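Local coordinates for protein TqaA (Penicillium aethiopicum, PDB 5DLK) that probably closes a peptide chain into a ring, as the terminal condensation-like domain of a fungal nonribosomal peptide synthetase, at residues I62-F67 with D417-V422; L266-G271 with L444-A449; T47-L52 with V113-D118; V92-I97 with P203-F208. All coordinates share one frame; numbering follows the deposited sequence.

Overall arrangement
From the N terminus, residues 47-52 close on 113-118, pairing two strands of a three-stranded antiparallel sheet (interaction 3). Inside that loop start both 62-67 and 92-97. The latter closes on 203-208, so interaction 4 crosses interaction 3, touching it through Ser-96 and Val-113. Interaction 1, from the end of helix 56-63 to the 417-422 loop, crosses interaction 3 and encloses interaction 4. Interaction 2 opens within it at 266-271, closes beyond it at 444-449 and so crosses it, tying a sheet edge to the last helix. Val-422 packs on Leu-444 where interactions 1 and 2 touch; the centres of interactions 2 and 3 lie about 42 Å apart, on opposite sides of the chain's centre.

Interaction 1. Residues I62-F67 with D417-V422; sequences IKRGTF and DPLDEV. With EDO (1,2-ethanediol), chain E.
Arg-64 meets Glu-421 and Leu-419 just past the end of helix 56-63, which a Schellman motif closes: Gly-65, at positive phi, is its C-prime residue. In the condensation-domain fold the facing loop 417-422 runs from strand 407-415, the edge of one sheet, to strand 422-428 of another, so the contact lies on a connection between two sheets. Its tight part is built on the arginine. The chain is extended from CG to NE and reaches the carboxylate tip to tip, gripping it side-on with two nitrogens. Arg-64 NE donates to Glu-421 OE2 at 2.8 Å in a nearly straight bond (174°), and Arg-64 NH2 to Glu-421 OE1 at 3.0 Å. Both acceptors lie near the guanidinium plane, yet the carboxylate is turned 47° against it, and each oxygen is therefore met from above its own plane. From the opposite face of that carboxylate Leu-419 N reaches Glu-421 OE2 at 3.1 Å, and Trp-423 NE1 bonds to the same oxygen. Leu-419 CD1 lies 3.2 Å above the guanidinium plane of Arg-64, offset toward the rim, while Arg-64 NH1 is held by Val-60 O. The loose side is that of Lys-63, an exposed residue whose chain leads away from the loop after CB passes 4.3 Å from Leu-419 CD1. On another flank Asp-417 gives OD1 to Thr-265 OG1, and an ethanediol, probably from the crystallisation liquor, lies beside its carboxylate. Between these parts Asp-417 N donates to Arg-64 O at 3.0 Å, with an N-H...O angle of 148°.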
loop_
_atom_site.group_PDB
_atom_site.type_symbol
_atom_site.label_atom_id
_atom_site.label_comp_id
_atom_site.label_asym_id
_atom_site.label_seq_id
_atom_site.Cartn_x
_atom_site.Cartn_y
_atom_site.Cartn_z
ATOM N N ILE A 62 -6.190 -5.796 -4.514
ATOM C CA ILE A 62 -6.521 -7.102 -5.103
ATOM C C ILE A 62 -7.066 -6.954 -6.521
ATOM O O ILE A 62 -6.647 -7.679 -7.444
ATOM C CB ILE A 62 -7.519 -7.879 -4.202
ATOM C CG1 ILE A 62 -6.795 -8.277 -2.913
ATOM C CG2 ILE A 62 -8.045 -9.106 -4.926
ATOM C CD1 ILE A 62 -7.700 -8.794 -1.808
ATOM N N LYS A 63 -7.944 -5.968 -6.721
ATOM C CA LYS A 63 -8.535 -5.753 -8.031
ATOM C C LYS A 63 -7.502 -5.359 -9.069
ATOM O O LYS A 63 -7.715 -5.551 -10.265
ATOM C CB LYS A 63 -9.603 -4.651 -7.980
ATOM C CG LYS A 63 -10.946 -5.050 -7.408
ATOM C CD LYS A 63 -11.910 -3.861 -7.622
ATOM C CE LYS A 63 -13.273 -4.070 -6.997
ATOM N NZ LYS A 63 -13.935 -5.317 -7.502
ATOM N N ARG A 64 -6.399 -4.786 -8.605
ATOM C CA ARG A 64 -5.339 -4.315 -9.488
ATOM C C ARG A 64 -4.181 -5.323 -9.616
ATOM O O ARG A 64 -3.116 -5.016 -10.189
ATOM C CB ARG A 64 -4.839 -2.960 -8.989
ATOM C CG ARG A 64 -5.874 -1.841 -9.297
ATOM C CD ARG A 64 -5.739 -0.618 -8.406
ATOM N NE ARG A 64 -6.820 0.336 -8.701
ATOM C CZ ARG A 64 -8.089 0.205 -8.303
ATOM N NH1 ARG A 64 -8.493 -0.857 -7.594
ATOM N NH2 ARG A 64 -8.979 1.130 -8.645
ATOM N N GLY A 65 -4.399 -6.527 -9.093
ATOM C CA GLY A 65 -3.419 -7.599 -9.254
ATOM C C GLY A 65 -2.092 -7.257 -8.609
ATOM O O GLY A 65 -1.028 -7.630 -9.120
ATOM N N THR A 66 -2.149 -6.543 -7.483
ATOM C CA THR A 66 -0.941 -6.013 -6.868
ATOM C C THR A 66 -0.245 -7.140 -6.112
ATOM O O THR A 66 -0.753 -7.646 -5.119
ATOM C CB THR A 66 -1.251 -4.841 -5.930
ATOM O OG1 THR A 66 -2.234 -4.009 -6.555
ATOM C CG2 THR A 66 0.007 -3.996 -5.682
ATOM N N PHE A 67 0.922 -7.536 -6.608
ATOM C CA PHE A 67 1.538 -8.789 -6.182
ATOM C C PHE A 67 3.048 -8.627 -6.291
ATOM O O PHE A 67 3.554 -8.150 -7.311
ATOM C CB PHE A 67 1.003 -9.910 -7.066
ATOM C CG PHE A 67 1.403 -11.301 -6.649
ATOM C CD1 PHE A 67 1.169 -11.764 -5.360
ATOM C CD2 PHE A 67 1.933 -12.174 -7.597
ATOM C CE1 PHE A 67 1.513 -13.091 -5.004
ATOM C CE2 PHE A 67 2.283 -13.486 -7.258
ATOM C CZ PHE A 67 2.075 -13.937 -5.957
ATOM N N ASP A 417 -1.584 -2.994 -11.696
ATOM C CA ASP A 417 -2.283 -2.524 -12.891
ATOM C C ASP A 417 -3.502 -1.683 -12.539
ATOM O O ASP A 417 -4.547 -2.221 -12.205
ATOM C CB ASP A 417 -2.697 -3.712 -13.755
ATOM C CG ASP A 417 -1.503 -4.455 -14.304
ATOM O OD1 ASP A 417 -0.841 -3.908 -15.201
ATOM O OD2 ASP A 417 -1.237 -5.558 -13.811
ATOM N N PRO A 418 -3.357 -0.352 -12.617
ATOM C CA PRO A 418 -4.456 0.574 -12.309
ATOM C C PRO A 418 -5.712 0.294 -13.124
ATOM O O PRO A 418 -5.632 -0.278 -14.214
ATOM C CB PRO A 418 -3.883 1.954 -12.694
ATOM C CG PRO A 418 -2.412 1.805 -12.616
ATOM C CD PRO A 418 -2.120 0.348 -12.996
ATOM N N LEU A 419 -6.858 0.728 -12.612
ATOM C CA LEU A 419 -8.096 0.641 -13.363
ATOM C C LEU A 419 -8.324 1.967 -14.118
ATOM O O LEU A 419 -7.601 2.260 -15.070
ATOM C CB LEU A 419 -9.249 0.288 -12.427
ATOM C CG LEU A 419 -8.960 -0.996 -11.624
ATOM C CD1 LEU A 419 -10.130 -1.387 -10.712
ATOM C CD2 LEU A 419 -8.584 -2.139 -12.576
ATOM N N ASP A 420 -9.292 2.781 -13.704
ATOM C CA ASP A 420 -9.535 4.033 -14.442
ATOM C C ASP A 420 -8.804 5.231 -13.827
ATOM O O ASP A 420 -8.754 6.294 -14.432
ATOM C CB ASP A 420 -11.034 4.339 -14.512
ATOM C CG ASP A 420 -11.788 3.360 -15.395
ATOM O OD1 ASP A 420 -11.205 2.882 -16.396
ATOM O OD2 ASP A 420 -12.962 3.068 -15.076
ATOM N N GLU A 421 -8.241 5.053 -12.634
ATOM C CA GLU A 421 -7.587 6.153 -11.918
ATOM C C GLU A 421 -6.145 6.436 -12.362
ATOM O O GLU A 421 -5.467 5.586 -12.961
ATOM C CB GLU A 421 -7.592 5.868 -10.416
ATOM C CG GLU A 421 -6.535 4.844 -9.960
ATOM C CD GLU A 421 -6.894 3.400 -10.308
ATOM O OE1 GLU A 421 -8.071 3.142 -10.621
ATOM O OE2 GLU A 421 -5.992 2.533 -10.247
ATOM N N VAL A 422 -5.683 7.646 -12.056
ATOM C CA VAL A 422 -4.297 8.034 -12.289
ATOM C C VAL A 422 -3.629 8.100 -10.921
ATOM O O VAL A 422 -4.189 8.678 -9.988
ATOM C CB VAL A 422 -4.184 9.396 -13.012
ATOM C CG1 VAL A 422 -2.722 9.876 -13.050
ATOM C CG2 VAL A 422 -4.763 9.282 -14.411
HETATM C C1 EDO E . 3.211 -2.776 -14.023
HETATM O O1 EDO E . 3.084 -2.117 -12.739
HETATM C C2 EDO E . 3.245 -4.311 -13.914
HETATM O O2 EDO E . 1.967 -4.857 -13.522
#

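Interaction 2. Residues L266-G271 with L444-A449; sequences LWTFKG and LGQEQA. With EDO (1,2-ethanediol), chain E.
Leu-266 and Thr-268, alternate residues of strand 265-272, face the first turn of helix 446-465, with the CA atoms of Leu-266 and Gln-446 7.3 Å apart and those of Thr-268 and Ala-449 6.4 Å apart. Gly-445 is the N-cap of that helix. Its own N donates to Gln-448 OE1 at 3.0 Å, on a lone pair in the carbonyl plane, so the side chain three residues on turns back to hold the backbone at the helix start.

Among the side chains Gln-446 does most of the bridging. Its CG stands anti to the backbone N (chi1 -177°) and the chain then bends at chi2, which brings CD round toward the strand. Gln-446 NE2 donates to Thr-268 OG1 at 2.9 Å, with the hydroxyl 17° out of the amide plane. The same nitrogen is bonded to Thr-450 OG1. On the other arm of the amide, a water gives one proton to Gln-446 OE1 and one to Trp-267 O, each at 2.7 Å. Leu-266 CD1 packs 3.6 Å from Gln-446 OE1, and Ala-449 CB comes up against Thr-268 OG1. An alanine in place of Thr-268 would probably leave Gln-446 NE2 without this acceptor and open a gap beside Ala-449. Trp-267 points away from the helix, its ring meeting that of Phe-425 and its NE1 bonded at 2.9 Å to O1 of an ethanediol. The result is a helix laid against one face of a mixed six-stranded sheet at its edge strand, an alpha/beta layering found in the chloramphenicol acetyltransferase-like fold to which condensation domains belong.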
loop_
_atom_site.group_PDB
_atom_site.type_symbol
_atom_site.label_atom_id
_atom_site.label_comp_id
_atom_site.label_asym_id
_atom_site.label_seq_id
_atom_site.Cartn_x
_atom_site.Cartn_y
_atom_site.Cartn_z
ATOM N N LEU A 266 1.131 2.046 -17.879
ATOM C CA LEU A 266 2.338 2.813 -18.166
ATOM C C LEU A 266 2.866 3.481 -16.908
ATOM O O LEU A 266 2.096 4.122 -16.172
ATOM C CB LEU A 266 2.086 3.902 -19.217
ATOM C CG LEU A 266 1.612 3.526 -20.611
ATOM C CD1 LEU A 266 1.558 4.796 -21.466
ATOM C CD2 LEU A 266 2.579 2.532 -21.195
ATOM N N TRP A 267 4.171 3.344 -16.678
ATOM C CA TRP A 267 4.871 4.126 -15.664
ATOM C C TRP A 267 5.698 5.216 -16.332
ATOM O O TRP A 267 6.439 4.957 -17.294
ATOM C CB TRP A 267 5.802 3.258 -14.818
ATOM C CG TRP A 267 5.137 2.379 -13.831
ATOM C CD1 TRP A 267 4.611 1.140 -14.055
ATOM C CD2 TRP A 267 4.944 2.657 -12.440
ATOM N NE1 TRP A 267 4.099 0.629 -12.881
ATOM C CE2 TRP A 267 4.290 1.538 -11.876
ATOM C CE3 TRP A 267 5.257 3.744 -11.615
ATOM C CZ2 TRP A 267 3.945 1.475 -10.523
ATOM C CZ3 TRP A 267 4.909 3.684 -10.273
ATOM C CH2 TRP A 267 4.265 2.550 -9.736
ATOM N N THR A 268 5.609 6.429 -15.807
ATOM C CA THR A 268 6.346 7.552 -16.380
ATOM C C THR A 268 7.066 8.294 -15.256
ATOM O O THR A 268 6.479 8.564 -14.209
ATOM C CB THR A 268 5.405 8.489 -17.161
ATOM O OG1 THR A 268 4.731 7.727 -18.180
ATOM C CG2 THR A 268 6.182 9.649 -17.802
ATOM N N PHE A 269 8.351 8.585 -15.453
ATOM C CA PHE A 269 9.179 9.096 -14.354
ATOM C C PHE A 269 9.787 10.438 -14.700
ATOM O O PHE A 269 10.180 10.666 -15.841
ATOM C CB PHE A 269 10.318 8.108 -14.025
ATOM C CG PHE A 269 9.856 6.704 -13.750
ATOM C CD1 PHE A 269 9.447 6.335 -12.480
ATOM C CD2 PHE A 269 9.850 5.741 -14.752
ATOM C CE1 PHE A 269 9.023 5.032 -12.212
ATOM C CE2 PHE A 269 9.428 4.443 -14.488
ATOM C CZ PHE A 269 9.017 4.094 -13.213
ATOM N N LYS A 270 9.898 11.311 -13.705
ATOM C CA LYS A 270 10.620 12.577 -13.862
ATOM C C LYS A 270 11.350 12.884 -12.562
ATOM O O LYS A 270 10.735 12.999 -11.503
ATOM C CB LYS A 270 9.667 13.718 -14.239
ATOM C CG LYS A 270 10.329 15.095 -14.442
ATOM C CD LYS A 270 11.451 15.015 -15.461
ATOM C CE LYS A 270 11.638 16.328 -16.224
ATOM N NZ LYS A 270 12.275 17.370 -15.406
ATOM N N GLY A 271 12.672 13.009 -12.626
ATOM C CA GLY A 271 13.420 13.358 -11.429
ATOM C C GLY A 271 13.769 14.832 -11.364
ATOM O O GLY A 271 14.097 15.450 -12.384
ATOM N N LEU A 444 -4.528 7.638 -19.701
ATOM C CA LEU A 444 -3.535 8.666 -19.888
ATOM C C LEU A 444 -2.475 8.156 -20.856
ATOM O O LEU A 444 -1.704 7.257 -20.516
ATOM C CB LEU A 444 -2.945 9.032 -18.525
ATOM C CG LEU A 444 -2.252 10.366 -18.320
ATOM C CD1 LEU A 444 -3.191 11.579 -18.560
ATOM C CD2 LEU A 444 -1.680 10.394 -16.910
ATOM N N GLY A 445 -2.456 8.701 -22.073
ATOM C CA GLY A 445 -1.520 8.268 -23.089
ATOM C C GLY A 445 -0.114 8.672 -22.707
ATOM O O GLY A 445 0.063 9.540 -21.849
ATOM N N GLN A 446 0.882 8.048 -23.328
ATOM C CA GLN A 446 2.270 8.308 -22.960
ATOM C C GLN A 446 2.670 9.790 -23.008
ATOM O O GLN A 446 3.277 10.288 -22.059
ATOM C CB GLN A 446 3.233 7.515 -23.843
ATOM C CG GLN A 446 4.690 7.713 -23.416
ATOM C CD GLN A 446 4.938 7.246 -21.980
ATOM O OE1 GLN A 446 4.957 6.047 -21.703
ATOM N NE2 GLN A 446 5.116 8.196 -21.064
ATOM N N GLU A 447 2.364 10.492 -24.104
ATOM C CA GLU A 447 2.742 11.901 -24.194
ATOM C C GLU A 447 2.038 12.715 -23.092
ATOM O O GLU A 447 2.615 13.648 -22.540
ATOM C CB GLU A 447 2.436 12.475 -25.597
ATOM C CG GLU A 447 1.116 13.242 -25.711
ATOM C CD GLU A 447 0.996 14.079 -26.993
ATOM O OE1 GLU A 447 1.984 14.189 -27.760
ATOM O OE2 GLU A 447 -0.096 14.644 -27.221
ATOM N N GLN A 448 0.813 12.336 -22.750
ATOM C CA GLN A 448 0.065 13.018 -21.694
ATOM C C GLN A 448 0.650 12.754 -20.317
ATOM O O GLN A 448 0.709 13.661 -19.469
ATOM C CB GLN A 448 -1.398 12.590 -21.698
ATOM C CG GLN A 448 -2.162 13.043 -22.921
ATOM C CD GLN A 448 -3.575 12.516 -22.916
ATOM O OE1 GLN A 448 -3.804 11.309 -22.761
ATOM N NE2 GLN A 448 -4.539 13.413 -23.074
ATOM N N ALA A 449 1.076 11.518 -20.078
ATOM C CA ALA A 449 1.647 11.192 -18.769
ATOM C C ALA A 449 2.996 11.898 -18.601
ATOM O O ALA A 449 3.345 12.327 -17.497
ATOM C CB ALA A 449 1.793 9.705 -18.604
HETATM C C1 EDO E . 3.211 -2.776 -14.023
HETATM O O1 EDO E . 3.084 -2.117 -12.739
HETATM C C2 EDO E . 3.245 -4.311 -13.914
HETATM O O2 EDO E . 1.967 -4.857 -13.522
HETATM O O HOH W 1 6.829 5.404 -19.884
#

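Interaction 3. Residues T47-L52 with V113-D118; sequences TLEDLL and VLANLD
Val-113 O is gripped by two successive backbone nitrogens, Glu-49 N at 2.8 Å and, weakly, Asp-50 N at 3.3 Å. This classic beta bulge shifts the register by one between the pairs Leu-48 with Leu-114 and Asp-50 with Val-113. The antiparallel strands, an outer and the middle one of a three-stranded sheet, have axes 145° apart. On the Thr-47 side of the bulge, Thr-47 and Ala-115 form a hydrogen-bonded pair. With Thr-47 OG1 between the backbone N and the carbonyl carbon (chi1 60°), the hydroxyl donates in plane to a lone pair of Asn-116 OD1 at 3.0 Å and passes 3.5 Å from Ala-115 CB. An alanine at Thr-47 would probably leave Asn-116 OD1 without this donor and its amide freer to turn. On one face Leu-48 CD1 packs 4.1 Å from Leu-114 CD2; on the other, Leu-52 CD1 lies 4.0 Å from Val-113 CG2. Glu-49 passes over Ala-115 CB to a salt bridge with Arg-99 NH1, and Asp-50 turns its carboxylate to Tyr-213 OH and Phe-21 N. Main-chain bonds, apolar contacts and one side-chain hydrogen bond therefore join this outer strand to its neighbour, while both acids find their strongest partners outside the pair.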
loop_
_atom_site.group_PDB
_atom_site.type_symbol
_atom_site.label_atom_id
_atom_site.label_comp_id
_atom_site.label_asym_id
_atom_site.label_seq_id
_atom_site.Cartn_x
_atom_site.Cartn_y
_atom_site.Cartn_z
ATOM N N THR A 47 -6.934 -24.792 10.448
ATOM C CA THR A 47 -8.162 -24.427 11.132
ATOM C C THR A 47 -8.515 -22.978 10.806
ATOM O O THR A 47 -7.648 -22.197 10.412
ATOM C CB THR A 47 -8.037 -24.581 12.642
ATOM O OG1 THR A 47 -6.990 -23.731 13.123
ATOM C CG2 THR A 47 -7.703 -26.040 12.990
ATOM N N LEU A 48 -9.783 -22.630 10.974
ATOM C CA LEU A 48 -10.220 -21.253 10.744
ATOM C C LEU A 48 -10.218 -20.478 12.054
ATOM O O LEU A 48 -11.032 -20.742 12.950
ATOM C CB LEU A 48 -11.608 -21.224 10.112
ATOM C CG LEU A 48 -12.143 -19.834 9.756
ATOM C CD1 LEU A 48 -11.352 -19.237 8.586
ATOM C CD2 LEU A 48 -13.627 -19.904 9.447
ATOM N N GLU A 49 -9.297 -19.524 12.168
ATOM C CA GLU A 49 -9.133 -18.747 13.386
ATOM C C GLU A 49 -10.084 -17.537 13.433
ATOM O O GLU A 49 -10.566 -17.146 14.509
ATOM C CB GLU A 49 -7.682 -18.293 13.510
ATOM C CG GLU A 49 -7.405 -17.399 14.689
ATOM C CD GLU A 49 -5.984 -16.873 14.691
ATOM O OE1 GLU A 49 -5.787 -15.705 15.096
ATOM O OE2 GLU A 49 -5.065 -17.617 14.287
ATOM N N ASP A 50 -10.349 -16.945 12.268
ATOM C CA ASP A 50 -11.236 -15.780 12.197
ATOM C C ASP A 50 -11.741 -15.586 10.779
ATOM O O ASP A 50 -11.219 -16.173 9.821
ATOM C CB ASP A 50 -10.520 -14.515 12.680
ATOM C CG ASP A 50 -11.461 -13.529 13.405
ATOM O OD1 ASP A 50 -12.685 -13.530 13.147
ATOM O OD2 ASP A 50 -10.961 -12.758 14.246
ATOM N N LEU A 51 -12.776 -14.767 10.648
ATOM C CA LEU A 51 -13.253 -14.379 9.340
ATOM C C LEU A 51 -13.733 -12.935 9.451
ATOM O O LEU A 51 -14.566 -12.618 10.307
ATOM C CB LEU A 51 -14.363 -15.316 8.855
ATOM C CG LEU A 51 -14.702 -15.263 7.367
ATOM C CD1 LEU A 51 -15.425 -16.523 6.929
ATOM C CD2 LEU A 51 -15.536 -14.020 7.058
ATOM N N LEU A 52 -13.183 -12.067 8.602
ATOM C CA LEU A 52 -13.505 -10.629 8.626
ATOM C C LEU A 52 -13.732 -10.101 7.217
ATOM O O LEU A 52 -13.258 -10.678 6.252
ATOM C CB LEU A 52 -12.381 -9.820 9.286
ATOM C CG LEU A 52 -11.937 -10.218 10.690
ATOM C CD1 LEU A 52 -10.719 -11.139 10.605
ATOM C CD2 LEU A 52 -11.650 -8.998 11.533
ATOM N N VAL A 113 -8.706 -15.919 8.256
ATOM C CA VAL A 113 -7.459 -16.065 8.972
ATOM C C VAL A 113 -7.325 -17.538 9.352
ATOM O O VAL A 113 -8.166 -18.072 10.057
ATOM C CB VAL A 113 -7.404 -15.194 10.228
ATOM C CG1 VAL A 113 -6.033 -15.284 10.875
ATOM C CG2 VAL A 113 -7.744 -13.727 9.885
ATOM N N LEU A 114 -6.272 -18.179 8.861
ATOM C CA LEU A 114 -6.023 -19.585 9.159
ATOM C C LEU A 114 -5.052 -19.758 10.323
ATOM O O LEU A 114 -4.186 -18.919 10.559
ATOM C CB LEU A 114 -5.471 -20.287 7.922
ATOM C CG LEU A 114 -6.343 -20.231 6.669
ATOM C CD1 LEU A 114 -5.777 -21.139 5.554
ATOM C CD2 LEU A 114 -7.791 -20.588 6.988
ATOM N N ALA A 115 -5.206 -20.866 11.049
ATOM C CA ALA A 115 -4.240 -21.276 12.056
ATOM C C ALA A 115 -3.894 -22.744 11.792
ATOM O O ALA A 115 -4.461 -23.362 10.885
ATOM C CB ALA A 115 -4.793 -21.088 13.472
ATOM N N ASN A 116 -2.973 -23.287 12.583
ATOM C CA ASN A 116 -2.454 -24.639 12.335
ATOM C C ASN A 116 -2.025 -24.778 10.878
ATOM O O ASN A 116 -2.327 -25.769 10.205
ATOM C CB ASN A 116 -3.496 -25.692 12.701
ATOM C CG ASN A 116 -3.829 -25.679 14.182
ATOM O OD1 ASN A 116 -4.811 -25.062 14.607
ATOM N ND2 ASN A 116 -2.994 -26.333 14.983
ATOM N N LEU A 117 -1.340 -23.742 10.400
ATOM C CA LEU A 117 -0.945 -23.644 9.006
ATOM C C LEU A 117 0.516 -24.037 8.832
ATOM O O LEU A 117 1.411 -23.324 9.290
ATOM C CB LEU A 117 -1.172 -22.218 8.479
ATOM C CG LEU A 117 -1.057 -22.127 6.958
ATOM C CD1 LEU A 117 -2.205 -22.870 6.303
ATOM C CD2 LEU A 117 -1.017 -20.686 6.504
ATOM N N ASP A 118 0.747 -25.172 8.174
ATOM C CA ASP A 118 2.098 -25.606 7.839
ATOM C C ASP A 118 2.631 -24.840 6.636
ATOM O O ASP A 118 2.015 -24.835 5.573
ATOM C CB ASP A 118 2.144 -27.110 7.532
ATOM C CG ASP A 118 1.311 -27.938 8.491
ATOM O OD1 ASP A 118 1.181 -27.545 9.669
ATOM O OD2 ASP A 118 0.782 -28.991 8.063
#

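Interaction 4. Residues V92-I97 with P203-F208; sequences VDRHSI and PPTSDF
Arg-94 and Thr-205 cross at about a right angle, Thr-205 CG2 lying 3.8 Å above the guanidinium plane and over its centre. At the edge of that group is Pro-203 O, to which Arg-94 NH1 donates at 2.8 Å, nearly along the C=O axis (175°). With CG anti to the backbone N (chi1 177°) and a chain extended from there to NE, the arginine carries its guanidinium to the 203-208 loop. The His-95 imidazole has Arg-94 CG 3.7 Å above the centre of one face. At its edge a water 2.9 Å from His-95 ND1 donates to Ser-206 O. Asp-192 OD2 accepts from His-95 NE2 and forms a salt bridge with Arg-94 NE, so one oxygen fixes both flat groups.

The touching parts run 15° apart end to end. Further along, Ser-96 OG donates to Asp-207 OD2 at 2.6 Å, from above the carboxylate plane. Ser-96 N is buried without a partner in the model. A second water accepts from Ile-97 N and Phe-208 N, and Ile-97 CD1 touches Phe-208 CD2 at 4.2 Å. The Phe-208 side chain is about 11 Å from that of Asn-311, which binds phosphopantetheine in another structure of this protein (the ligand is absent here). Asp-207 OD1 binds His-210 N, and the contact thus joins the C-terminal end of helix 81-94 to the Asp N-cap of helix 208-218, within the condensation-domain fold.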
loop_
_atom_site.group_PDB
_atom_site.type_symbol
_atom_site.label_atom_id
_atom_site.label_comp_id
_atom_site.label_asym_id
_atom_site.label_seq_id
_atom_site.Cartn_x
_atom_site.Cartn_y
_atom_site.Cartn_z
ATOM N N VAL A 92 5.294 -16.844 9.604
ATOM C CA VAL A 92 3.872 -16.986 9.323
ATOM C C VAL A 92 3.073 -17.271 10.603
ATOM O O VAL A 92 1.960 -16.762 10.777
ATOM C CB VAL A 92 3.642 -18.076 8.280
ATOM C CG1 VAL A 92 2.160 -18.312 8.048
ATOM C CG2 VAL A 92 4.333 -17.675 6.980
ATOM N N ASP A 93 3.650 -18.059 11.512
ATOM C CA ASP A 93 3.078 -18.232 12.847
ATOM C C ASP A 93 2.825 -16.888 13.539
ATOM O O ASP A 93 1.767 -16.664 14.131
ATOM C CB ASP A 93 4.006 -19.081 13.732
ATOM C CG ASP A 93 4.130 -20.512 13.259
ATOM O OD1 ASP A 93 3.246 -20.991 12.508
ATOM O OD2 ASP A 93 5.118 -21.171 13.651
ATOM N N ARG A 94 3.809 -16.002 13.465
ATOM C CA ARG A 94 3.767 -14.730 14.174
ATOM C C ARG A 94 2.731 -13.730 13.633
ATOM O O ARG A 94 2.106 -13.011 14.414
ATOM C CB ARG A 94 5.159 -14.088 14.150
ATOM C CG ARG A 94 5.236 -12.708 14.804
ATOM C CD ARG A 94 6.675 -12.228 14.855
ATOM N NE ARG A 94 6.819 -10.861 15.353
ATOM C CZ ARG A 94 6.712 -10.508 16.633
ATOM N NH1 ARG A 94 6.868 -9.237 16.988
ATOM N NH2 ARG A 94 6.441 -11.422 17.562
ATOM N N HIS A 95 2.549 -13.673 12.313
ATOM C CA HIS A 95 1.694 -12.630 11.712
ATOM C C HIS A 95 0.479 -13.202 10.993
ATOM O O HIS A 95 0.610 -13.762 9.911
ATOM C CB HIS A 95 2.502 -11.786 10.721
ATOM C CG HIS A 95 3.664 -11.066 11.336
ATOM N ND1 HIS A 95 3.513 -9.953 12.133
ATOM C CD2 HIS A 95 4.999 -11.280 11.239
ATOM C CE1 HIS A 95 4.701 -9.521 12.514
ATOM N NE2 HIS A 95 5.620 -10.308 11.984
ATOM N N SER A 96 -0.712 -13.034 11.554
ATOM C CA SER A 96 -1.869 -13.728 10.999
ATOM C C SER A 96 -2.232 -13.254 9.585
ATOM O O SER A 96 -2.849 -14.001 8.821
ATOM C CB SER A 96 -3.076 -13.588 11.932
ATOM O OG SER A 96 -3.566 -12.264 11.958
ATOM N N ILE A 97 -1.835 -12.032 9.217
ATOM C CA ILE A 97 -2.102 -11.565 7.859
ATOM C C ILE A 97 -1.388 -12.458 6.829
ATOM O O ILE A 97 -1.885 -12.645 5.723
ATOM C CB ILE A 97 -1.674 -10.077 7.658
ATOM C CG1 ILE A 97 -2.196 -9.539 6.319
ATOM C CG2 ILE A 97 -0.168 -9.925 7.714
ATOM C CD1 ILE A 97 -3.679 -9.646 6.158
ATOM N N PRO A 203 9.298 -9.006 20.780
ATOM C CA PRO A 203 8.155 -8.638 21.621
ATOM C C PRO A 203 6.855 -9.089 20.978
ATOM O O PRO A 203 6.790 -9.151 19.751
ATOM C CB PRO A 203 8.243 -7.113 21.685
ATOM C CG PRO A 203 8.961 -6.728 20.441
ATOM C CD PRO A 203 9.942 -7.830 20.170
ATOM N N PRO A 204 5.841 -9.427 21.786
ATOM C CA PRO A 204 4.540 -9.723 21.179
ATOM C C PRO A 204 4.031 -8.538 20.353
ATOM O O PRO A 204 4.455 -7.399 20.554
ATOM C CB PRO A 204 3.632 -10.009 22.387
ATOM C CG PRO A 204 4.405 -9.553 23.598
ATOM C CD PRO A 204 5.849 -9.674 23.237
ATOM N N THR A 205 3.144 -8.820 19.409
ATOM C CA THR A 205 2.647 -7.799 18.497
ATOM C C THR A 205 1.163 -8.024 18.247
ATOM O O THR A 205 0.625 -9.079 18.593
ATOM C CB THR A 205 3.411 -7.826 17.156
ATOM O OG1 THR A 205 3.019 -6.709 16.342
ATOM C CG2 THR A 205 3.125 -9.127 16.420
ATOM N N SER A 206 0.503 -7.040 17.644
ATOM C CA SER A 206 -0.889 -7.210 17.245
ATOM C C SER A 206 -0.949 -7.620 15.792
ATOM O O SER A 206 0.048 -7.524 15.078
ATOM C CB SER A 206 -1.681 -5.926 17.471
ATOM O OG SER A 206 -1.587 -5.528 18.824
ATOM N N ASP A 207 -2.098 -8.110 15.345
ATOM C CA ASP A 207 -2.213 -8.407 13.924
ATOM C C ASP A 207 -3.205 -7.478 13.247
ATOM O O ASP A 207 -3.786 -6.595 13.886
ATOM C CB ASP A 207 -2.590 -9.867 13.673
ATOM C CG ASP A 207 -3.864 -10.290 14.366
ATOM O OD1 ASP A 207 -4.619 -9.422 14.859
ATOM O OD2 ASP A 207 -4.126 -11.516 14.397
ATOM N N PHE A 208 -3.384 -7.679 11.945
ATOM C CA PHE A 208 -4.253 -6.812 11.173
ATOM C C PHE A 208 -5.708 -6.953 11.618
ATOM O O PHE A 208 -6.445 -5.975 11.655
ATOM C CB PHE A 208 -4.095 -7.116 9.680
ATOM C CG PHE A 208 -4.852 -6.179 8.800
ATOM C CD1 PHE A 208 -4.529 -4.830 8.771
ATOM C CD2 PHE A 208 -5.897 -6.647 8.016
ATOM C CE1 PHE A 208 -5.239 -3.958 7.969
ATOM C CE2 PHE A 208 -6.610 -5.785 7.205
ATOM C CZ PHE A 208 -6.283 -4.440 7.181
HETATM O O HOH W 2 0.893 -8.805 12.533
HETATM O O HOH W 3 -0.988 -9.323 10.867
#